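Putative uncharacterized protein (Enterococcus faecalis, PDB 4EC6) probably serves conjugative transfer of plasmid pIP501 as the membrane-associated TraM protein, whose C-terminal domain resembles VirB8 proteins of type IV secretion systems. Local coordinates at residues D58-Y63 with R83-E88. Sequence-based numbering, arbitrary orientation.
Sequences DTFGRY and RTYVSE
With CG anti to the backbone N (chi1 174°), Phe60 brings the end of its ring close to residues 83-88, while Tyr85, its CG beside the backbone N and anti to the carbonyl carbon (chi1 -64°), sends its own ring back the opposite way. The two side chains run past one another in opposite directions, and Phe60 CE1 comes 3.6 Å from Tyr85 CD1 at the edge of the tyrosine ring. Their planes are inclined at 50° with centroids 5.7 Å apart, an oblique aromatic pair. Farther along Phe60, CZ reaches the Tyr85 backbone, lying 3.7 Å from Tyr85 O, which sits in the plane of the phenylalanine ring at its edge. The outer end of Tyr85 bears instead on the base of Tyr63, one helical turn on: Tyr63 CB is 3.9 Å from Tyr85 CE1 and 3.7 Å from Tyr85 OH. In this NTF2-like domain, the long helix 54-68 packs against the curved antiparallel sheet, and the contact joins this helix to the loop that follows helix 75-82. Backbone hydrogen bonds of Tyr85 and Ser87 with Val149 tie that loop to strand 147-157, and the Phe60 side chain also touches Val149. The second subunit adds Phe160, which meets the Phe60 ring edge-to-face and packs on Tyr85. Away from the loop, a salt bridge within the helix joins Arg62 to Asp58: Asp58 OD1 accepts from Arg62 NE at 2.7 Å through its syn lone pair and lies close to the guanidinium plane.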
loop_
_atom_site.group_PDB
_atom_site.type_symbol
_atom_site.label_atom_id
_atom_site.label_comp_id
_atom_site.label_asym_id
_atom_site.label_seq_id
_atom_site.Cartn_x
_atom_site.Cartn_y
_atom_site.Cartn_z
ATOM N N ASP A 58 7.328 -2.997 7.293
ATOM C CA ASP A 58 6.655 -1.981 6.515
ATOM C C ASP A 58 5.393 -1.480 7.202
ATOM O O ASP A 58 5.247 -0.294 7.441
ATOM C CB ASP A 58 6.379 -2.611 5.154
ATOM C CG ASP A 58 5.439 -1.821 4.263
ATOM O OD1 ASP A 58 4.820 -0.785 4.646
ATOM O OD2 ASP A 58 5.324 -2.300 3.118
ATOM N N THR A 59 4.494 -2.397 7.554
ATOM C CA THR A 59 3.249 -2.072 8.233
ATOM C C THR A 59 3.496 -1.425 9.577
ATOM O O THR A 59 2.876 -0.402 9.920
ATOM C CB THR A 59 2.402 -3.343 8.402
ATOM O OG1 THR A 59 1.947 -3.750 7.124
ATOM C CG2 THR A 59 1.190 -3.112 9.247
ATOM N N PHE A 60 4.392 -2.004 10.359
ATOM C CA PHE A 60 4.751 -1.384 11.631
ATOM C C PHE A 60 5.176 0.086 11.409
ATOM O O PHE A 60 4.708 1.009 12.097
ATOM C CB PHE A 60 5.867 -2.171 12.307
ATOM C CG PHE A 60 6.393 -1.528 13.532
ATOM C CD1 PHE A 60 5.713 -1.617 14.744
ATOM C CD2 PHE A 60 7.553 -0.818 13.494
ATOM C CE1 PHE A 60 6.202 -0.993 15.881
ATOM C CE2 PHE A 60 8.043 -0.204 14.645
ATOM C CZ PHE A 60 7.382 -0.300 15.834
ATOM N N GLY A 61 6.056 0.300 10.439
ATOM C CA GLY A 61 6.529 1.642 10.199
ATOM C C GLY A 61 5.384 2.572 9.841
ATOM O O GLY A 61 5.383 3.759 10.223
ATOM N N ARG A 62 4.378 2.061 9.138
ATOM C CA ARG A 62 3.252 2.928 8.765
ATOM C C ARG A 62 2.494 3.384 9.971
ATOM O O ARG A 62 2.097 4.536 10.050
ATOM C CB ARG A 62 2.330 2.252 7.756
ATOM C CG ARG A 62 2.874 2.309 6.339
ATOM C CD ARG A 62 2.267 1.162 5.563
ATOM N NE ARG A 62 2.822 1.030 4.214
ATOM C CZ ARG A 62 2.457 1.820 3.191
ATOM N NH1 ARG A 62 1.579 2.803 3.376
ATOM N NH2 ARG A 62 2.976 1.654 2.005
ATOM N N TYR A 63 2.273 2.452 10.909
ATOM C CA TYR A 63 1.519 2.742 12.104
ATOM C C TYR A 63 2.260 3.787 12.928
ATOM O O TYR A 63 1.691 4.846 13.245
ATOM C CB TYR A 63 1.207 1.486 12.875
ATOM C CG TYR A 63 -0.124 0.882 12.499
ATOM C CD1 TYR A 63 -1.323 1.316 13.093
ATOM C CD2 TYR A 63 -0.192 -0.068 11.520
ATOM C CE1 TYR A 63 -2.540 0.770 12.726
ATOM C CE2 TYR A 63 -1.389 -0.602 11.127
ATOM C CZ TYR A 63 -2.557 -0.202 11.728
ATOM O OH TYR A 63 -3.724 -0.802 11.290
ATOM N N ARG A 83 4.688 6.557 22.319
ATOM C CA ARG A 83 5.549 5.870 23.286
ATOM C C ARG A 83 5.757 4.386 23.022
ATOM O O ARG A 83 6.893 3.930 23.067
ATOM C CB ARG A 83 5.085 6.152 24.728
ATOM C CG ARG A 83 5.897 5.542 25.876
ATOM C CD ARG A 83 7.282 5.047 25.438
ATOM N NE ARG A 83 8.321 5.982 25.782
ATOM C CZ ARG A 83 9.543 6.036 25.265
ATOM N NH1 ARG A 83 9.975 5.223 24.301
ATOM N NH2 ARG A 83 10.351 6.969 25.756
ATOM N N THR A 84 4.679 3.641 22.739
ATOM C CA THR A 84 4.758 2.186 22.569
ATOM C C THR A 84 5.508 1.776 21.354
ATOM O O THR A 84 6.000 0.691 21.340
ATOM C CB THR A 84 3.398 1.480 22.486
ATOM O OG1 THR A 84 2.582 2.106 21.471
ATOM C CG2 THR A 84 2.677 1.529 23.824
ATOM N N TYR A 85 5.551 2.634 20.326
ATOM C CA TYR A 85 6.326 2.380 19.099
ATOM C C TYR A 85 7.802 2.602 19.240
ATOM O O TYR A 85 8.580 2.014 18.497
ATOM C CB TYR A 85 5.865 3.266 17.967
ATOM C CG TYR A 85 4.480 2.982 17.577
ATOM C CD1 TYR A 85 4.197 1.908 16.742
ATOM C CD2 TYR A 85 3.437 3.758 18.045
ATOM C CE1 TYR A 85 2.910 1.611 16.371
ATOM C CE2 TYR A 85 2.137 3.435 17.705
ATOM C CZ TYR A 85 1.895 2.357 16.863
ATOM O OH TYR A 85 0.603 2.037 16.489
ATOM N N VAL A 86 8.198 3.462 20.169
ATOM C CA VAL A 86 9.641 3.746 20.340
ATOM C C VAL A 86 10.321 3.028 21.495
ATOM O O VAL A 86 9.798 2.966 22.592
ATOM C CB VAL A 86 9.912 5.256 20.378
ATOM C CG1 VAL A 86 11.393 5.537 20.268
ATOM C CG2 VAL A 86 9.180 5.898 19.202
ATOM N N SER A 87 11.485 2.448 21.230
ATOM C CA SER A 87 12.297 1.891 22.292
ATOM C C SER A 87 12.513 2.927 23.406
ATOM O O SER A 87 12.763 4.101 23.146
ATOM C CB SER A 87 13.624 1.388 21.728
ATOM O OG SER A 87 14.607 1.201 22.721
ATOM N N GLU A 88 12.436 2.455 24.656
ATOM C CA GLU A 88 12.754 3.256 25.838
ATOM C C GLU A 88 14.175 3.789 25.810
ATOM O O GLU A 88 14.489 4.710 26.517
ATOM C CB GLU A 88 12.582 2.444 27.099
ATOM C CG GLU A 88 11.338 2.755 27.923
ATOM C CD GLU A 88 11.444 2.332 29.419
ATOM O OE1 GLU A 88 12.578 2.134 29.978
ATOM O OE2 GLU A 88 10.371 2.240 30.071
#